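PDB 4WV3: anthranilate-CoA ligase from Stigmatella aurantiaca, which belongs to the ANL superfamily of AMP-binding enzymes, with a large N-terminal part followed by a smaller C-terminal domain. Local coordinates for residues Ser42-Ala45 with Asn46-Gly49; Ser147-Asp150 with Trp151-Pro154; Phe400-Ala403 with Asp404-Trp408; Glu430-Leu433 with Ile434-Pro437. All blocks are in the same frame, centred on the assembly; numbering follows the deposited sequence.

Contact 1. Residues Ser42-Ala45 with Asn46-Gly49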
ATOM      1  N   SER A  42     -19.873 -14.878   1.581  1.00 16.70           N
ATOM      2  CA  SER A  42     -21.069 -14.093   1.857  1.00 19.16           C
ATOM      3  C   SER A  42     -21.803 -14.608   3.090  1.00 19.41           C
ATOM      4  O   SER A  42     -22.282 -13.824   3.907  1.00 19.91           O
ATOM      5  CB  SER A  42     -22.006 -14.096   0.649  1.00 14.33           C
ATOM      6  OG  SER A  42     -23.186 -13.362   0.926  1.00 10.50           O
ATOM      7  N   ASN A  43     -21.886 -15.930   3.218  1.00 17.12           N
ATOM      8  CA  ASN A  43     -22.542 -16.544   4.367  1.00 18.46           C
ATOM      9  C   ASN A  43     -21.830 -16.224   5.675  1.00 21.07           C
ATOM     10  O   ASN A  43     -22.464 -15.861   6.666  1.00 23.37           O
ATOM     11  CB  ASN A  43     -22.638 -18.059   4.189  1.00 15.78           C
ATOM     12  CG  ASN A  43     -23.600 -18.459   3.089  1.00 17.15           C
ATOM     13  OD1 ASN A  43     -24.521 -17.714   2.752  1.00 17.85           O
ATOM     14  ND2 ASN A  43     -23.393 -19.641   2.524  1.00 21.05           N
ATOM     15  N   GLU A  44     -20.508 -16.359   5.671  1.00 18.20           N
ATOM     16  CA  GLU A  44     -19.713 -16.114   6.866  1.00 17.71           C
ATOM     17  C   GLU A  44     -19.729 -14.635   7.237  1.00 22.90           C
ATOM     18  O   GLU A  44     -19.744 -14.282   8.416  1.00 18.56           O
ATOM     19  CB  GLU A  44     -18.279 -16.610   6.669  1.00 14.07           C
ATOM     20  CG  GLU A  44     -17.412 -16.515   7.913  1.00 25.13           C
ATOM     21  CD  GLU A  44     -16.190 -17.411   7.842  1.00 27.30           C
ATOM     22  OE1 GLU A  44     -16.352 -18.610   7.532  1.00 29.11           O
ATOM     23  OE2 GLU A  44     -15.070 -16.918   8.094  1.00 23.08           O
ATOM     24  N   ALA A  45     -19.736 -13.774   6.223  1.00 18.19           N
ATOM     25  CA  ALA A  45     -19.792 -12.334   6.443  1.00 15.93           C
ATOM     26  C   ALA A  45     -21.124 -11.936   7.072  1.00 18.65           C
ATOM     27  O   ALA A  45     -21.173 -11.068   7.944  1.00 14.29           O
ATOM     28  CB  ALA A  45     -19.574 -11.586   5.138  1.00 13.14           C
ATOM     29  N   ASN A  46     -22.199 -12.575   6.624  1.00 18.05           N
ATOM     30  CA  ASN A  46     -23.521 -12.323   7.184  1.00 20.17           C
ATOM     31  C   ASN A  46     -23.616 -12.800   8.628  1.00 20.09           C
ATOM     32  O   ASN A  46     -24.345 -12.225   9.436  1.00 20.00           O
ATOM     33  CB  ASN A  46     -24.607 -12.981   6.332  1.00 17.22           C
ATOM     34  CG  ASN A  46     -24.743 -12.337   4.968  1.00 21.50           C
ATOM     35  OD1 ASN A  46     -24.358 -11.185   4.773  1.00 20.75           O
ATOM     36  ND2 ASN A  46     -25.298 -13.077   4.015  1.00 17.68           N
ATOM     37  N   GLN A  47     -22.871 -13.854   8.945  1.00 18.31           N
ATOM     38  CA  GLN A  47     -22.790 -14.346  10.313  1.00 18.84           C
ATOM     39  C   GLN A  47     -22.016 -13.362  11.180  1.00 20.87           C
ATOM     40  O   GLN A  47     -22.380 -13.117  12.330  1.00 18.23           O
ATOM     41  CB  GLN A  47     -22.126 -15.723  10.353  1.00 22.52           C
ATOM     42  CG  GLN A  47     -22.987 -16.839   9.786  1.00 24.20           C
ATOM     43  CD  GLN A  47     -22.324 -18.197   9.894  1.00 22.43           C
ATOM     44  OE1 GLN A  47     -21.142 -18.350   9.586  1.00 25.23           O
ATOM     45  NE2 GLN A  47     -23.083 -19.191  10.341  1.00 24.19           N
ATOM     46  N   VAL A  48     -20.949 -12.803  10.618  1.00 18.39           N
ATOM     47  CA  VAL A  48     -20.153 -11.794  11.307  1.00 16.54           C
ATOM     48  C   VAL A  48     -20.993 -10.553  11.586  1.00 20.89           C
ATOM     49  O   VAL A  48     -20.989 -10.028  12.700  1.00 21.44           O
ATOM     50  CB  VAL A  48     -18.903 -11.403  10.492  1.00 19.47           C
ATOM     51  CG1 VAL A  48     -18.249 -10.156  11.068  1.00 16.21           C
ATOM     52  CG2 VAL A  48     -17.916 -12.559  10.450  1.00 17.40           C
ATOM     53  N   GLY A  49     -21.719 -10.095  10.569  1.00 16.01           N
ATOM     54  CA  GLY A  49     -22.597  -8.948  10.706  1.00 16.13           C
ATOM     55  C   GLY A  49     -23.653  -9.153  11.776  1.00 21.40           C
ATOM     56  O   GLY A  49     -23.903  -8.264  12.590  1.00 21.26           O
TER
HETATM   57  O   HOH W   1     -22.687 -11.030   2.231  1.00 16.83           O
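Successive turns of one alpha helix, residues 38-54, make this contact: Ser42-Ala45 pass directly into Asn46-Gly49, and the two are tied by i to i+4 backbone hydrogen bonds. The amides of Asn46, Gln47, Val48 and Gly49 donate in order to the carbonyls of Ser42, Asn43, Glu44 and Ala45; the last bond is the straightest, Gly49 N to Ala45 O at 2.9 Å and 164° at the hydrogen. Between side chains the link is a water, 2.7 Å from Ser42 OG and 3.0 Å from Asn46 OD1, to which it can donate. Ser42 turns its hydroxyl opposite its own amide nitrogen (chi1 178°), toward that water. The amide of Asn46 suits a buried site because both ends are used: OD1 also accepts from Lys82 and ND2 donates to Thr157 O. One residue on, the methylene CG of Gln47 lies 3.3 Å from Asn43 O, and its NE2 reaches Gln155 O. Val48 CG2 rests beside Glu44 O, an apolar branch on a buried flank. Glu44, buried yet charged, is paired with Arg34 and bonded to Thr75 of helix 71-83, while Glu44, Gln47 and Val48 together pack against helix 148-152.

Contact 2. Residues Ser147-Asp150 with Trp151-Pro154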
ATOM      1  N   SER A 147     -14.059 -16.835  20.815  1.00 29.52           N
ATOM      2  CA  SER A 147     -13.333 -17.395  19.684  1.00 25.83           C
ATOM      3  C   SER A 147     -14.157 -17.179  18.421  1.00 24.40           C
ATOM      4  O   SER A 147     -15.383 -17.265  18.458  1.00 26.65           O
ATOM      5  CB  SER A 147     -13.061 -18.883  19.899  1.00 28.52           C
ATOM      6  OG  SER A 147     -12.214 -19.393  18.885  1.00 50.19           O
ATOM      7  N   PHE A 148     -13.477 -16.902  17.312  1.00 25.99           N
ATOM      8  CA  PHE A 148     -14.137 -16.523  16.062  1.00 24.82           C
ATOM      9  C   PHE A 148     -15.196 -17.520  15.589  1.00 28.45           C
ATOM     10  O   PHE A 148     -16.339 -17.139  15.335  1.00 26.93           O
ATOM     11  CB  PHE A 148     -13.099 -16.292  14.960  1.00 21.51           C
ATOM     12  CG  PHE A 148     -13.677 -15.736  13.690  1.00 26.76           C
ATOM     13  CD1 PHE A 148     -13.911 -14.377  13.557  1.00 23.38           C
ATOM     14  CD2 PHE A 148     -13.982 -16.572  12.628  1.00 22.44           C
ATOM     15  CE1 PHE A 148     -14.442 -13.861  12.390  1.00 21.15           C
ATOM     16  CE2 PHE A 148     -14.514 -16.062  11.458  1.00 22.01           C
ATOM     17  CZ  PHE A 148     -14.743 -14.705  11.340  1.00 20.20           C
ATOM     18  N   ASN A 149     -14.814 -18.788  15.474  1.00 24.02           N
ATOM     19  CA  ASN A 149     -15.729 -19.824  14.994  1.00 23.63           C
ATOM     20  C   ASN A 149     -16.952 -20.025  15.887  1.00 31.60           C
ATOM     21  O   ASN A 149     -18.070 -20.172  15.392  1.00 34.44           O
ATOM     22  CB  ASN A 149     -14.995 -21.151  14.797  1.00 25.50           C
ATOM     23  CG  ASN A 149     -14.129 -21.158  13.552  1.00 27.90           C
ATOM     24  OD1 ASN A 149     -14.371 -20.404  12.610  1.00 36.09           O
ATOM     25  ND2 ASN A 149     -13.116 -22.016  13.540  1.00 32.65           N
ATOM     26  N   ASP A 150     -16.736 -20.030  17.199  1.00 25.79           N
ATOM     27  CA  ASP A 150     -17.826 -20.192  18.155  1.00 30.18           C
ATOM     28  C   ASP A 150     -18.722 -18.959  18.164  1.00 29.36           C
ATOM     29  O   ASP A 150     -19.899 -19.029  18.517  1.00 29.58           O
ATOM     30  CB  ASP A 150     -17.274 -20.443  19.559  1.00 29.87           C
ATOM     31  CG  ASP A 150     -16.378 -21.665  19.624  1.00 44.38           C
ATOM     32  OD1 ASP A 150     -16.619 -22.623  18.859  1.00 41.84           O
ATOM     33  OD2 ASP A 150     -15.432 -21.667  20.441  1.00 39.44           O
ATOM     34  N   TRP A 151     -18.147 -17.831  17.765  1.00 28.90           N
ATOM     35  CA  TRP A 151     -18.835 -16.547  17.786  1.00 21.48           C
ATOM     36  C   TRP A 151     -19.814 -16.403  16.622  1.00 26.04           C
ATOM     37  O   TRP A 151     -20.871 -15.787  16.764  1.00 30.97           O
ATOM     38  CB  TRP A 151     -17.798 -15.421  17.764  1.00 25.68           C
ATOM     39  CG  TRP A 151     -18.353 -14.037  17.743  1.00 27.15           C
ATOM     40  CD1 TRP A 151     -19.244 -13.493  18.620  1.00 19.63           C
ATOM     41  CD2 TRP A 151     -18.018 -13.000  16.814  1.00 27.81           C
ATOM     42  NE1 TRP A 151     -19.501 -12.185  18.282  1.00 18.28           N
ATOM     43  CE2 TRP A 151     -18.756 -11.858  17.179  1.00 24.00           C
ATOM     44  CE3 TRP A 151     -17.171 -12.929  15.704  1.00 24.58           C
ATOM     45  CZ2 TRP A 151     -18.677 -10.661  16.472  1.00 25.57           C
ATOM     46  CZ3 TRP A 151     -17.091 -11.739  15.005  1.00 25.03           C
ATOM     47  CH2 TRP A 151     -17.840 -10.622  15.391  1.00 22.39           C
ATOM     48  N   ILE A 152     -19.464 -16.983  15.478  1.00 23.58           N
ATOM     49  CA  ILE A 152     -20.290 -16.867  14.279  1.00 19.79           C
ATOM     50  C   ILE A 152     -21.173 -18.092  14.057  1.00 29.04           C
ATOM     51  O   ILE A 152     -22.051 -18.084  13.194  1.00 29.07           O
ATOM     52  CB  ILE A 152     -19.427 -16.659  13.019  1.00 24.01           C
ATOM     53  CG1 ILE A 152     -18.585 -17.906  12.739  1.00 23.97           C
ATOM     54  CG2 ILE A 152     -18.545 -15.429  13.170  1.00 23.37           C
ATOM     55  CD1 ILE A 152     -17.793 -17.835  11.452  1.00 23.88           C
ATOM     56  N   ARG A 153     -20.934 -19.142  14.839  1.00 27.58           N
ATOM     57  CA  ARG A 153     -21.648 -20.408  14.666  1.00 30.01           C
ATOM     58  C   ARG A 153     -23.178 -20.334  14.806  1.00 30.13           C
ATOM     59  O   ARG A 153     -23.894 -20.796  13.917  1.00 31.02           O
ATOM     60  CB  ARG A 153     -21.063 -21.500  15.574  1.00 30.24           C
ATOM     61  CG  ARG A 153     -21.814 -22.818  15.510  1.00 29.57           C
ATOM     62  CD  ARG A 153     -21.048 -23.936  16.196  1.00 36.37           C
ATOM     63  NE  ARG A 153     -19.777 -24.216  15.533  1.00 45.39           N
ATOM     64  CZ  ARG A 153     -18.586 -23.922  16.043  1.00 40.67           C
ATOM     65  NH1 ARG A 153     -18.496 -23.347  17.234  1.00 39.10           N
ATOM     66  NH2 ARG A 153     -17.483 -24.212  15.366  1.00 41.64           N
ATOM     67  N   PRO A 154     -23.691 -19.758  15.910  1.00 28.31           N
ATOM     68  CA  PRO A 154     -25.153 -19.765  16.032  1.00 28.15           C
ATOM     69  C   PRO A 154     -25.836 -18.732  15.137  1.00 25.03           C
ATOM     70  O   PRO A 154     -27.051 -18.792  14.954  1.00 25.65           O
ATOM     71  CB  PRO A 154     -25.375 -19.412  17.503  1.00 23.04           C
ATOM     72  CG  PRO A 154     -24.207 -18.569  17.854  1.00 19.56           C
ATOM     73  CD  PRO A 154     -23.048 -19.139  17.086  1.00 25.57           C
TER
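Ser147, the last residue of strand 146-147, sits at the N-cap position and meets Trp151 through its backbone: its carbonyl receives a weak hydrogen bond from Trp151 N, while its side chain makes no capping bond. Phe148 opens the helix. Phe148 O accepts from Ile152 N at 3.1 Å and, weakly, from Trp151 N. The Phe148 ring is touched by two apolar neighbours of the next turn. Ile152 lays CG2 over one face, displaced toward the rim, and brings CD1 to 3.7 Å from Phe148 CE2; Trp151 presents the edge of its indole, CE3 standing 4.2 Å from Phe148 CD1. Ile152 achieves this with CG1 wedged between its own amide nitrogen and carbonyl carbon (chi1 66°), which directs CD1 at the phenyl rim. Asn149, on the exposed side, offers its O weakly to Arg153 N, and the same oxygen lies above one face of the Arg153 guanidinium. Asp150 completes the turn with a salt bridge: Asp150 OD1 receives NH1 of Arg153 at 2.6 Å on its anti lone pair, nearly in the guanidinium plane, though the two flat groups are turned 50° from each other. A bend at chi3 (-64°) folds the arginine back alongside the aspartate, an i to i+3 charge pair suited to an exposed surface. Phe148, Trp151 and Ile152 inward, with Asn149 and Asp150 outward, give an amphipathic character to this short helix, which follows the edge strand of a five-stranded parallel sheet and packs on helices 38-54 and 71-83.

Contact 3. Residues Phe400-Ala403 with Asp404-Trp408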
ATOM      1  N   PHE A 400       7.755  15.617 -11.993  1.00 18.59           N
ATOM      2  CA  PHE A 400       7.948  16.382 -13.218  1.00 20.22           C
ATOM      3  C   PHE A 400       7.502  15.553 -14.414  1.00 19.14           C
ATOM      4  O   PHE A 400       7.456  14.324 -14.345  1.00 15.46           O
ATOM      5  CB  PHE A 400       9.399  16.861 -13.371  1.00 20.01           C
ATOM      6  CG  PHE A 400      10.390  15.758 -13.616  1.00 22.92           C
ATOM      7  CD1 PHE A 400      10.726  15.384 -14.910  1.00 30.78           C
ATOM      8  CD2 PHE A 400      11.002  15.109 -12.557  1.00 20.91           C
ATOM      9  CE1 PHE A 400      11.643  14.375 -15.140  1.00 22.08           C
ATOM     10  CE2 PHE A 400      11.921  14.099 -12.781  1.00 20.14           C
ATOM     11  CZ  PHE A 400      12.243  13.734 -14.075  1.00 26.70           C
ATOM     12  N   VAL A 401       7.163  16.227 -15.507  1.00 21.89           N
ATOM     13  CA  VAL A 401       6.606  15.550 -16.671  1.00 19.97           C
ATOM     14  C   VAL A 401       7.591  15.503 -17.835  1.00 18.68           C
ATOM     15  O   VAL A 401       8.259  16.491 -18.138  1.00 22.26           O
ATOM     16  CB  VAL A 401       5.297  16.222 -17.130  1.00 18.65           C
ATOM     17  CG1 VAL A 401       4.656  15.432 -18.257  1.00 16.43           C
ATOM     18  CG2 VAL A 401       4.334  16.349 -15.961  1.00 23.19           C
ATOM     19  N   ASP A 402       7.671  14.343 -18.481  1.00 20.22           N
ATOM     20  CA  ASP A 402       8.495  14.161 -19.672  1.00 25.30           C
ATOM     21  C   ASP A 402       8.078  15.081 -20.810  1.00 28.60           C
ATOM     22  O   ASP A 402       7.050  15.756 -20.742  1.00 30.88           O
ATOM     23  CB  ASP A 402       8.402  12.713 -20.159  1.00 23.67           C
ATOM     24  CG  ASP A 402       9.466  11.828 -19.557  1.00 28.66           C
ATOM     25  OD1 ASP A 402      10.192  12.302 -18.657  1.00 38.92           O
ATOM     26  OD2 ASP A 402       9.573  10.658 -19.978  1.00 23.22           O
ATOM     27  N   ALA A 403       8.883  15.093 -21.867  1.00 26.34           N
ATOM     28  CA  ALA A 403       8.518  15.790 -23.091  1.00 21.82           C
ATOM     29  C   ALA A 403       7.491  14.954 -23.846  1.00 25.85           C
ATOM     30  O   ALA A 403       6.843  15.433 -24.776  1.00 29.82           O
ATOM     31  CB  ALA A 403       9.745  16.035 -23.948  1.00 20.26           C
ATOM     32  N   ASP A 404       7.351  13.697 -23.432  1.00 22.13           N
ATOM     33  CA  ASP A 404       6.378  12.787 -24.024  1.00 18.05           C
ATOM     34  C   ASP A 404       5.139  12.645 -23.142  1.00 21.27           C
ATOM     35  O   ASP A 404       4.209  11.912 -23.478  1.00 26.38           O
ATOM     36  CB  ASP A 404       7.009  11.416 -24.276  1.00 18.22           C
ATOM     37  CG  ASP A 404       8.095  11.461 -25.334  1.00 26.79           C
ATOM     38  OD1 ASP A 404       7.952  12.235 -26.304  1.00 30.70           O
ATOM     39  OD2 ASP A 404       9.093  10.723 -25.197  1.00 32.41           O
ATOM     40  N   GLY A 405       5.137  13.341 -22.010  1.00 24.95           N
ATOM     41  CA  GLY A 405       3.980  13.366 -21.133  1.00 19.12           C
ATOM     42  C   GLY A 405       4.005  12.354 -20.001  1.00 21.08           C
ATOM     43  O   GLY A 405       2.968  12.052 -19.412  1.00 18.12           O
ATOM     44  N   TYR A 406       5.187  11.833 -19.686  1.00 20.67           N
ATOM     45  CA  TYR A 406       5.317  10.839 -18.624  1.00 18.21           C
ATOM     46  C   TYR A 406       5.705  11.463 -17.286  1.00 20.43           C
ATOM     47  O   TYR A 406       6.566  12.341 -17.222  1.00 15.78           O
ATOM     48  CB  TYR A 406       6.321   9.755 -19.021  1.00 19.48           C
ATOM     49  CG  TYR A 406       5.855   8.886 -20.166  1.00 20.13           C
ATOM     50  CD1 TYR A 406       6.164   9.211 -21.479  1.00 22.51           C
ATOM     51  CD2 TYR A 406       5.100   7.744 -19.934  1.00 19.07           C
ATOM     52  CE1 TYR A 406       5.739   8.419 -22.531  1.00 24.80           C
ATOM     53  CE2 TYR A 406       4.669   6.946 -20.978  1.00 19.58           C
ATOM     54  CZ  TYR A 406       4.992   7.289 -22.274  1.00 20.02           C
ATOM     55  OH  TYR A 406       4.567   6.498 -23.317  1.00 12.59           O
ATOM     56  N   TYR A 407       5.065  10.994 -16.218  1.00 20.05           N
ATOM     57  CA  TYR A 407       5.296  11.521 -14.877  1.00 19.84           C
ATOM     58  C   TYR A 407       6.413  10.780 -14.150  1.00 20.72           C
ATOM     59  O   TYR A 407       6.379   9.557 -14.022  1.00 19.77           O
ATOM     60  CB  TYR A 407       4.009  11.453 -14.054  1.00 19.96           C
ATOM     61  CG  TYR A 407       3.025  12.557 -14.363  1.00 19.09           C
ATOM     62  CD1 TYR A 407       2.324  12.576 -15.561  1.00 16.62           C
ATOM     63  CD2 TYR A 407       2.794  13.579 -13.451  1.00 20.16           C
ATOM     64  CE1 TYR A 407       1.423  13.585 -15.845  1.00 20.75           C
ATOM     65  CE2 TYR A 407       1.894  14.591 -13.726  1.00 19.64           C
ATOM     66  CZ  TYR A 407       1.212  14.589 -14.923  1.00 21.48           C
ATOM     67  OH  TYR A 407       0.316  15.596 -15.200  1.00 21.68           O
ATOM     68  N   TRP A 408       7.398  11.532 -13.668  1.00 20.97           N
ATOM     69  CA  TRP A 408       8.515  10.950 -12.933  1.00 21.49           C
ATOM     70  C   TRP A 408       8.550  11.441 -11.492  1.00 20.19           C
ATOM     71  O   TRP A 408       8.508  12.644 -11.231  1.00 23.19           O
ATOM     72  CB  TRP A 408       9.839  11.266 -13.627  1.00 19.29           C
ATOM     73  CG  TRP A 408      10.012  10.560 -14.932  1.00 21.20           C
ATOM     74  CD1 TRP A 408       9.408  10.867 -16.114  1.00 17.66           C
ATOM     75  CD2 TRP A 408      10.848   9.425 -15.191  1.00 17.97           C
ATOM     76  NE1 TRP A 408       9.812   9.994 -17.093  1.00 20.24           N
ATOM     77  CE2 TRP A 408      10.698   9.099 -16.553  1.00 19.12           C
ATOM     78  CE3 TRP A 408      11.709   8.654 -14.403  1.00 15.01           C
ATOM     79  CZ2 TRP A 408      11.376   8.036 -17.145  1.00 16.58           C
ATOM     80  CZ3 TRP A 408      12.381   7.597 -14.993  1.00 16.31           C
ATOM     81  CH2 TRP A 408      12.210   7.298 -16.351  1.00 14.17           C
TER
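A beta hairpin joins strands 392-401 and 407-412, and this contact is its closed end with the connecting loop. Phe400 and Trp408 form an antiparallel hydrogen-bonded pair, Trp408 N to Phe400 O being nearly linear (2.9 Å, 171°); Val401 and Tyr407 are the following non-hydrogen-bonded pair. Beyond them Asp402 N donates to Tyr406 O, and Gly405 N weakly to Asp402 O. Gly405 has positive phi (95°), a conformation in which a beta carbon would press on the preceding carbonyl, so glycine fits this bend. On one face of the hairpin, Trp408 CB lies over the Phe400 ring, 3.8 Å from its centroid, a CH-pi contact; the indole runs almost parallel to the phenyl but slides off it. Val401 and Tyr407 share the other face, where CG2 of the valine stands over the phenol ring, 3.8 Å from the centroid and only 14° off its normal. The carboxylate of Asp402 reaches back to the indole: Trp408 NE1 donates to Asp402 OD2 at 3.0 Å, approaching from above the carboxylate plane. That oxygen also forms a salt bridge with Arg335, which pairs with Asp404 as well and probably offsets the like charge of the two nearby acids. The Tyr406 hydroxyl bonds to Asp333, and the Tyr406 ring makes a cation-pi contact with Lys341. Val401 and Tyr407 pack on strand 347-351 of the same antiparallel sheet.

Contact 4. Residues Glu430-Leu433 with Ile434-Pro437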
ATOM      1  N   GLU A 430      19.061   7.215  -6.357  1.00 19.40           N
ATOM      2  CA  GLU A 430      18.851   5.825  -5.966  1.00 15.50           C
ATOM      3  C   GLU A 430      18.637   4.930  -7.183  1.00 17.92           C
ATOM      4  O   GLU A 430      19.087   3.783  -7.207  1.00 16.56           O
ATOM      5  CB  GLU A 430      17.661   5.705  -5.010  1.00 16.30           C
ATOM      6  CG  GLU A 430      17.904   6.298  -3.631  1.00 23.56           C
ATOM      7  CD  GLU A 430      16.626   6.456  -2.828  1.00 25.62           C
ATOM      8  OE1 GLU A 430      15.588   5.895  -3.241  1.00 20.29           O
ATOM      9  OE2 GLU A 430      16.655   7.146  -1.786  1.00 23.18           O
ATOM     10  N   SER A 431      17.951   5.460  -8.191  1.00 18.26           N
ATOM     11  CA  SER A 431      17.683   4.715  -9.417  1.00 18.83           C
ATOM     12  C   SER A 431      18.966   4.465 -10.199  1.00 23.86           C
ATOM     13  O   SER A 431      19.090   3.463 -10.903  1.00 25.99           O
ATOM     14  CB  SER A 431      16.678   5.467 -10.293  1.00 22.28           C
ATOM     15  OG  SER A 431      16.469   4.795 -11.522  1.00 31.41           O
ATOM     16  N   THR A 432      19.916   5.385 -10.073  1.00 20.02           N
ATOM     17  CA  THR A 432      21.204   5.254 -10.738  1.00 20.66           C
ATOM     18  C   THR A 432      22.082   4.238 -10.013  1.00 19.59           C
ATOM     19  O   THR A 432      22.736   3.407 -10.643  1.00 19.45           O
ATOM     20  CB  THR A 432      21.937   6.608 -10.814  1.00 25.56           C
ATOM     21  OG1 THR A 432      21.186   7.513 -11.633  1.00 29.17           O
ATOM     22  CG2 THR A 432      23.327   6.435 -11.404  1.00 23.56           C
ATOM     23  N   LEU A 433      22.084   4.308  -8.686  1.00 18.21           N
ATOM     24  CA  LEU A 433      22.878   3.400  -7.865  1.00 16.52           C
ATOM     25  C   LEU A 433      22.460   1.944  -8.053  1.00 15.08           C
ATOM     26  O   LEU A 433      23.300   1.045  -8.073  1.00 11.62           O
ATOM     27  CB  LEU A 433      22.767   3.782  -6.387  1.00 14.38           C
ATOM     28  CG  LEU A 433      23.458   5.073  -5.947  1.00 15.28           C
ATOM     29  CD1 LEU A 433      22.938   5.518  -4.592  1.00 15.53           C
ATOM     30  CD2 LEU A 433      24.961   4.870  -5.894  1.00 17.65           C
ATOM     31  N   ILE A 434      21.159   1.719  -8.198  1.00 15.06           N
ATOM     32  CA  ILE A 434      20.628   0.363  -8.294  1.00 16.48           C
ATOM     33  C   ILE A 434      20.950  -0.288  -9.642  1.00 20.40           C
ATOM     34  O   ILE A 434      20.781  -1.495  -9.813  1.00 16.89           O
ATOM     35  CB  ILE A 434      19.105   0.332  -8.029  1.00 19.61           C
ATOM     36  CG1 ILE A 434      18.684  -1.029  -7.465  1.00 21.35           C
ATOM     37  CG2 ILE A 434      18.329   0.687  -9.291  1.00 17.91           C
ATOM     38  CD1 ILE A 434      17.235  -1.092  -7.034  1.00 20.94           C
ATOM     39  N   GLN A 435      21.421   0.515 -10.593  1.00 19.14           N
ATOM     40  CA  GLN A 435      21.840  -0.005 -11.891  1.00 16.49           C
ATOM     41  C   GLN A 435      23.056  -0.915 -11.752  1.00 18.56           C
ATOM     42  O   GLN A 435      23.222  -1.861 -12.522  1.00 27.94           O
ATOM     43  CB  GLN A 435      22.145   1.135 -12.864  1.00 18.20           C
ATOM     44  CG  GLN A 435      20.920   1.903 -13.328  1.00 26.66           C
ATOM     45  CD  GLN A 435      21.267   3.049 -14.256  1.00 29.34           C
ATOM     46  OE1 GLN A 435      22.432   3.423 -14.390  1.00 29.42           O
ATOM     47  NE2 GLN A 435      20.255   3.613 -14.903  1.00 39.41           N
ATOM     48  N   HIS A 436      23.904  -0.625 -10.769  1.00 17.70           N
ATOM     49  CA  HIS A 436      25.058  -1.471 -10.493  1.00 22.56           C
ATOM     50  C   HIS A 436      24.588  -2.819  -9.955  1.00 24.29           C
ATOM     51  O   HIS A 436      23.810  -2.873  -9.002  1.00 25.81           O
ATOM     52  CB  HIS A 436      26.004  -0.798  -9.499  1.00 18.75           C
ATOM     53  CG  HIS A 436      27.347  -1.454  -9.411  1.00 24.09           C
ATOM     54  ND1 HIS A 436      27.552  -2.644  -8.745  1.00 24.63           N
ATOM     55  CD2 HIS A 436      28.552  -1.092  -9.912  1.00 25.20           C
ATOM     56  CE1 HIS A 436      28.825  -2.983  -8.837  1.00 25.13           C
ATOM     57  NE2 HIS A 436      29.453  -2.058  -9.539  1.00 30.62           N
ATOM     58  N   PRO A 437      25.068  -3.914 -10.563  1.00 25.65           N
ATOM     59  CA  PRO A 437      24.583  -5.275 -10.297  1.00 25.53           C
ATOM     60  C   PRO A 437      24.853  -5.777  -8.879  1.00 23.30           C
ATOM     61  O   PRO A 437      24.297  -6.803  -8.489  1.00 23.59           O
ATOM     62  CB  PRO A 437      25.358  -6.124 -11.309  1.00 24.33           C
ATOM     63  CG  PRO A 437      26.591  -5.338 -11.591  1.00 26.45           C
ATOM     64  CD  PRO A 437      26.162  -3.904 -11.551  1.00 19.82           C
TER
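Ile434 N donates to Glu430 O at 3.1 Å, the last i to i+4 bond as helix 426-433 gives way to a loop. The pattern then shortens to i to i+3. Gln435 N donates to Thr432 O, and His436 N to Leu433 O at 3.2 Å, closing a type I turn from Leu433 to His436; both donors stand well above the carbonyl plane, the first by 64°. Thr432 O has a second donor in His479 NE2. Within the two segments Ser431 O is approached by carbon, Ile434 CG2 at 3.3 Å and Gln435 CG at 3.4 Å. Ile434 CG2 falls between the amide nitrogen and the carbonyl carbon, with CG1 roughly anti to that nitrogen (chi1 -152°), which turns this methyl to Ser431 O. Polar side-chain ends are satisfied outside the two segments. The threonine hydroxyl bonds to Glu428 O, and both histidine nitrogens are engaged, ND1 with Ala438 N and NE2 with Gln475 OE1, so the two-nitrogen ring suits a loop residue that reaches both its own chain and helix 470-483. Glu430 OE2 accepts from Val444 N while OE1 pairs with Arg509; Gln435 OE1 has a weak bond from Lys483. Leu433 packs between strand 439-448 and helix 470-483, whereas Ile434 turns to Ala300 and Leu301 of helix 299-309.

How the contacts relate
The four contacts fall into two groups on opposite sides of the chain's centre. Contacts 1 and 2, centres 11 Å apart, touch directly: Glu44 CG meets Ile152 CD1 at 3.8 Å, and Val48 CG2 meets Phe148 CZ at 3.9 Å, so helices 38-54 and 148-152, far apart in sequence, pack against each other through a mostly apolar seam. Contacts 3 and 4 are separate, their centres 21 Å apart and nearest atoms about 6 Å. Between the groups the centres lie 47 to 53 Å apart. The bound 5'-O-[(S)-[(2-aminobenzoyl)oxy](hydroxy)phosphoryl]adenosine is near the second group, about 9 Å from the side chain of Tyr407 in contact 3 and about 10 Å from that of Glu430 in contact 4.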